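Tricorn protease (Thermoplasma acidophilum, PDB 1K32) acts as a serine protease in protein degradation, probably trimming peptides released by the proteasome, with beta propellers likely to gate substrate access. Local coordinates at residues I563-E566 and S567-L570; E659-Q662 and M663-A667. All blocks are in the same frame, centred on the assembly; numbering follows the deposited sequence.

Contact 1 of 2, residues I563-E566 and S567-L570; sequences IPLE and SSIL
The flat groups that join Ile563 to Leu570 are their peptide units, paired by two hydrogen bonds: Ile563 N to Leu570 O at 2.8 Å and Leu570 N to Ile563 O at 2.8 Å. The N-H...O angles, 169° and 164°, are those of a regular pair. This is the tip of an antiparallel beta hairpin, made of the first two strands of a four-stranded propeller blade. One face of the sheet carries the Pro564 ring beside Ile569, where Ile569 CG1 comes 4.2 Å from Pro564 CA and Tyr487 touches both residues. The other carries Ile563 and Leu570, side by side with their CB atoms 3.9 Å apart. Between the strands, Ile569 CA makes a CA-H...O contact with Ile563 O, while the backbone of Ile569 bonds to Tyr596 and so extends the sheet. Glu566 and Ser567 turn the chain, with backbone angles roughly those of a distorted type I turn, and Leu565 N bonds to Ser568 O at 2.6 Å. With CG opposite its carbonyl carbon (chi1 -61°), Leu565 extends CD1 alongside the Ser568 hydroxyl, and the same side chain touches Arg619 and Leu636. No matching bond returns across the turn: Ser568 N is buried without a partner, and Leu565 O stands 3.3 Å from Ser568 O, acceptor against acceptor.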
loop_
_atom_site.group_PDB
_atom_site.type_symbol
_atom_site.label_atom_id
_atom_site.label_comp_id
_atom_site.label_asym_id
_atom_site.label_seq_id
_atom_site.Cartn_x
_atom_site.Cartn_y
_atom_site.Cartn_z
ATOM N N ILE A 563 22.044 19.525 10.784
ATOM C CA ILE A 563 21.615 19.040 12.085
ATOM C C ILE A 563 22.031 17.574 12.246
ATOM O O ILE A 563 21.380 16.669 11.723
ATOM C CB ILE A 563 20.074 19.167 12.223
ATOM C CG1 ILE A 563 19.673 20.639 12.119
ATOM C CG2 ILE A 563 19.599 18.573 13.556
ATOM C CD1 ILE A 563 18.181 20.852 11.996
ATOM N N PRO A 564 23.134 17.325 12.964
ATOM C CA PRO A 564 23.616 15.961 13.180
ATOM C C PRO A 564 22.768 15.210 14.213
ATOM O O PRO A 564 22.580 15.678 15.337
ATOM C CB PRO A 564 25.041 16.184 13.660
ATOM C CG PRO A 564 24.896 17.420 14.493
ATOM C CD PRO A 564 24.028 18.304 13.609
ATOM N N LEU A 565 22.262 14.051 13.815
ATOM C CA LEU A 565 21.440 13.223 14.690
ATOM C C LEU A 565 22.148 11.903 14.982
ATOM O O LEU A 565 23.280 11.689 14.543
ATOM C CB LEU A 565 20.083 12.961 14.038
ATOM C CG LEU A 565 19.265 14.226 13.770
ATOM C CD1 LEU A 565 17.999 13.873 13.003
ATOM C CD2 LEU A 565 18.934 14.897 15.086
ATOM N N GLU A 566 21.478 11.017 15.713
ATOM C CA GLU A 566 22.075 9.734 16.071
ATOM C C GLU A 566 22.576 8.951 14.866
ATOM O O GLU A 566 23.768 8.674 14.752
ATOM C CB GLU A 566 21.080 8.885 16.869
ATOM C CG GLU A 566 21.684 7.593 17.409
ATOM C CD GLU A 566 20.791 6.905 18.427
ATOM O OE1 GLU A 566 21.212 5.864 18.974
ATOM O OE2 GLU A 566 19.670 7.403 18.679
ATOM N N SER A 567 21.675 8.592 13.960
ATOM C CA SER A 567 22.087 7.836 12.791
ATOM C C SER A 567 21.808 8.550 11.474
ATOM O O SER A 567 21.762 7.927 10.417
ATOM C CB SER A 567 21.429 6.451 12.803
ATOM O OG SER A 567 20.034 6.545 13.011
ATOM N N SER A 568 21.633 9.863 11.536
ATOM C CA SER A 568 21.385 10.635 10.327
ATOM C C SER A 568 21.722 12.095 10.533
ATOM O O SER A 568 21.874 12.556 11.668
ATOM C CB SER A 568 19.922 10.514 9.900
ATOM O OG SER A 568 19.073 11.070 10.879
ATOM N N ILE A 569 21.842 12.810 9.421
ATOM C CA ILE A 569 22.143 14.225 9.437
ATOM C C ILE A 569 21.111 14.939 8.579
ATOM O O ILE A 569 20.915 14.581 7.418
ATOM C CB ILE A 569 23.558 14.487 8.875
ATOM C CG1 ILE A 569 24.591 13.784 9.765
ATOM C CG2 ILE A 569 23.826 15.967 8.790
ATOM C CD1 ILE A 569 26.000 13.847 9.266
ATOM N N LEU A 570 20.428 15.925 9.156
ATOM C CA LEU A 570 19.435 16.675 8.403
ATOM C C LEU A 570 20.163 17.842 7.790
ATOM O O LEU A 570 21.094 18.378 8.391
ATOM C CB LEU A 570 18.308 17.178 9.311
ATOM C CG LEU A 570 17.183 16.202 9.682
ATOM C CD1 LEU A 570 16.223 16.041 8.517
ATOM C CD2 LEU A 570 17.767 14.862 10.057
#

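Contact 2 of 2, residues E659-Q662 and M663-A667; sequences EFLQ and MYDEA
Met663 packs back along the helix against Glu659, with Met663 CG only 3.1 Å from Glu659 O. That oxygen also accepts the hydrogen bond from the Met663 backbone. A chi1 of -69° leaves Met663 CG beside its own backbone N, from where the chain carries SD to within 4.4 Å of Phe660 CD1, approaching the ring obliquely. Leu705 of helix 702-714 touches both Met663 and Phe660, and Glu659, Phe660 and Met663 are all buried. The i to i+4 bonds of an alpha helix, here part of helix 656-674 in the tricorn C1 domain, run unbroken from Glu659 to Glu666. Leu661, Gln662 and Asp665, by contrast, are partly exposed. Gln662, bent at chi2 (-81°), lies alongside the buried Glu666 and gives NE2 to Glu666 OE2 at 3.1 Å. The amide and carboxylate planes are nearly perpendicular, and NE2 lies above the carboxylate plane, 54° out of it. A water donates to Gln662 OE1 at 2.7 Å and also to Glu666 OE2, bridging the pair. A leucine in place of Gln662 would probably cost OE2 its amide donor and strand the water with one fewer acceptor. The charge of Glu666 is shared between two salt bridges, OE2 with Arg337 and OE1 with Arg339.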
loop_
_atom_site.group_PDB
_atom_site.type_symbol
_atom_site.label_atom_id
_atom_site.label_comp_id
_atom_site.label_asym_id
_atom_site.label_seq_id
_atom_site.Cartn_x
_atom_site.Cartn_y
_atom_site.Cartn_z
ATOM N N GLU A 659 2.009 53.304 20.075
ATOM C CA GLU A 659 2.757 52.780 18.935
ATOM C C GLU A 659 3.434 53.882 18.115
ATOM O O GLU A 659 4.595 53.735 17.721
ATOM C CB GLU A 659 1.848 51.935 18.030
ATOM C CG GLU A 659 1.530 50.541 18.580
ATOM C CD GLU A 659 0.834 49.631 17.552
ATOM O OE1 GLU A 659 0.741 48.404 17.790
ATOM O OE2 GLU A 659 0.381 50.135 16.502
ATOM N N PHE A 660 2.725 54.983 17.875
ATOM C CA PHE A 660 3.286 56.102 17.108
ATOM C C PHE A 660 4.490 56.738 17.789
ATOM O O PHE A 660 5.430 57.185 17.120
ATOM C CB PHE A 660 2.221 57.177 16.851
ATOM C CG PHE A 660 1.234 56.822 15.751
ATOM C CD1 PHE A 660 1.232 55.557 15.167
ATOM C CD2 PHE A 660 0.319 57.773 15.289
ATOM C CE1 PHE A 660 0.326 55.239 14.123
ATOM C CE2 PHE A 660 -0.587 57.470 14.253
ATOM C CZ PHE A 660 -0.582 56.197 13.667
ATOM N N LEU A 661 4.452 56.805 19.115
ATOM C CA LEU A 661 5.563 57.376 19.860
ATOM C C LEU A 661 6.744 56.423 19.765
ATOM O O LEU A 661 7.862 56.842 19.503
ATOM C CB LEU A 661 5.183 57.582 21.331
ATOM C CG LEU A 661 5.697 58.866 21.989
ATOM C CD1 LEU A 661 5.564 58.716 23.508
ATOM C CD2 LEU A 661 7.160 59.143 21.605
ATOM N N GLN A 662 6.492 55.130 19.965
ATOM C CA GLN A 662 7.567 54.133 19.893
ATOM C C GLN A 662 8.202 54.076 18.503
ATOM O O GLN A 662 9.422 53.900 18.385
ATOM C CB GLN A 662 7.040 52.748 20.279
ATOM C CG GLN A 662 8.111 51.647 20.425
ATOM C CD GLN A 662 8.558 51.045 19.093
ATOM O OE1 GLN A 662 7.819 51.081 18.099
ATOM N NE2 GLN A 662 9.769 50.472 19.073
ATOM N N MET A 663 7.382 54.256 17.463
ATOM C CA MET A 663 7.864 54.209 16.074
ATOM C C MET A 663 8.666 55.446 15.672
ATOM O O MET A 663 9.672 55.336 14.985
ATOM C CB MET A 663 6.682 54.009 15.114
ATOM C CG MET A 663 6.047 52.636 15.229
ATOM S SD MET A 663 4.375 52.513 14.521
ATOM C CE MET A 663 4.768 52.240 12.774
ATOM N N TYR A 664 8.216 56.626 16.087
ATOM C CA TYR A 664 8.960 57.842 15.772
ATOM C C TYR A 664 10.321 57.733 16.460
ATOM O O TYR A 664 11.361 57.969 15.845
ATOM C CB TYR A 664 8.224 59.079 16.292
ATOM C CG TYR A 664 9.079 60.319 16.222
ATOM C CD1 TYR A 664 9.321 60.948 14.997
ATOM C CD2 TYR A 664 9.744 60.801 17.367
ATOM C CE1 TYR A 664 10.212 62.027 14.900
ATOM C CE2 TYR A 664 10.640 61.874 17.281
ATOM C CZ TYR A 664 10.870 62.481 16.045
ATOM O OH TYR A 664 11.768 63.515 15.933
ATOM N N ASP A 665 10.310 57.379 17.743
ATOM C CA ASP A 665 11.552 57.223 18.493
ATOM C C ASP A 665 12.506 56.244 17.783
ATOM O O ASP A 665 13.680 56.554 17.589
ATOM C CB ASP A 665 11.258 56.743 19.917
ATOM C CG ASP A 665 10.884 57.881 20.855
ATOM O OD1 ASP A 665 10.492 57.578 21.996
ATOM O OD2 ASP A 665 10.989 59.069 20.464
ATOM N N GLU A 666 12.006 55.081 17.372
ATOM C CA GLU A 666 12.863 54.107 16.682
ATOM C C GLU A 666 13.354 54.624 15.327
ATOM O O GLU A 666 14.511 54.403 14.954
ATOM C CB GLU A 666 12.138 52.765 16.492
ATOM C CG GLU A 666 13.055 51.670 15.964
ATOM C CD GLU A 666 12.606 50.255 16.319
ATOM O OE1 GLU A 666 13.490 49.373 16.442
ATOM O OE2 GLU A 666 11.382 50.019 16.460
ATOM N N ALA A 667 12.479 55.309 14.591
ATOM C CA ALA A 667 12.846 55.861 13.283
ATOM C C ALA A 667 13.960 56.889 13.471
ATOM O O ALA A 667 14.919 56.930 12.713
ATOM C CB ALA A 667 11.635 56.526 12.629
HETATM O O HOH W 1 8.520 50.208 15.603
#

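Both contacts are local, and each closes within a single continuous run of chain. Coming from the N terminus, contact 1 is reached first and closes the tight turn that joins strand 559-564 to strand 568-573. The chain then completes that sheet with strands 591-597 and 603-610, forms a further four-stranded sheet from 612-615 to 643-644, and passes strand 652-655 into helix 656-674, where contact 2 spans roughly two turns. The two are in series, neither nested nor crossed. The centres of contact 1 and contact 2 are about 45 Å apart, and the nearest atoms of contact 1 and contact 2 about 29 Å, so they do not touch. Contact 1 belongs to a propeller blade, contact 2 to the helical C1 domain.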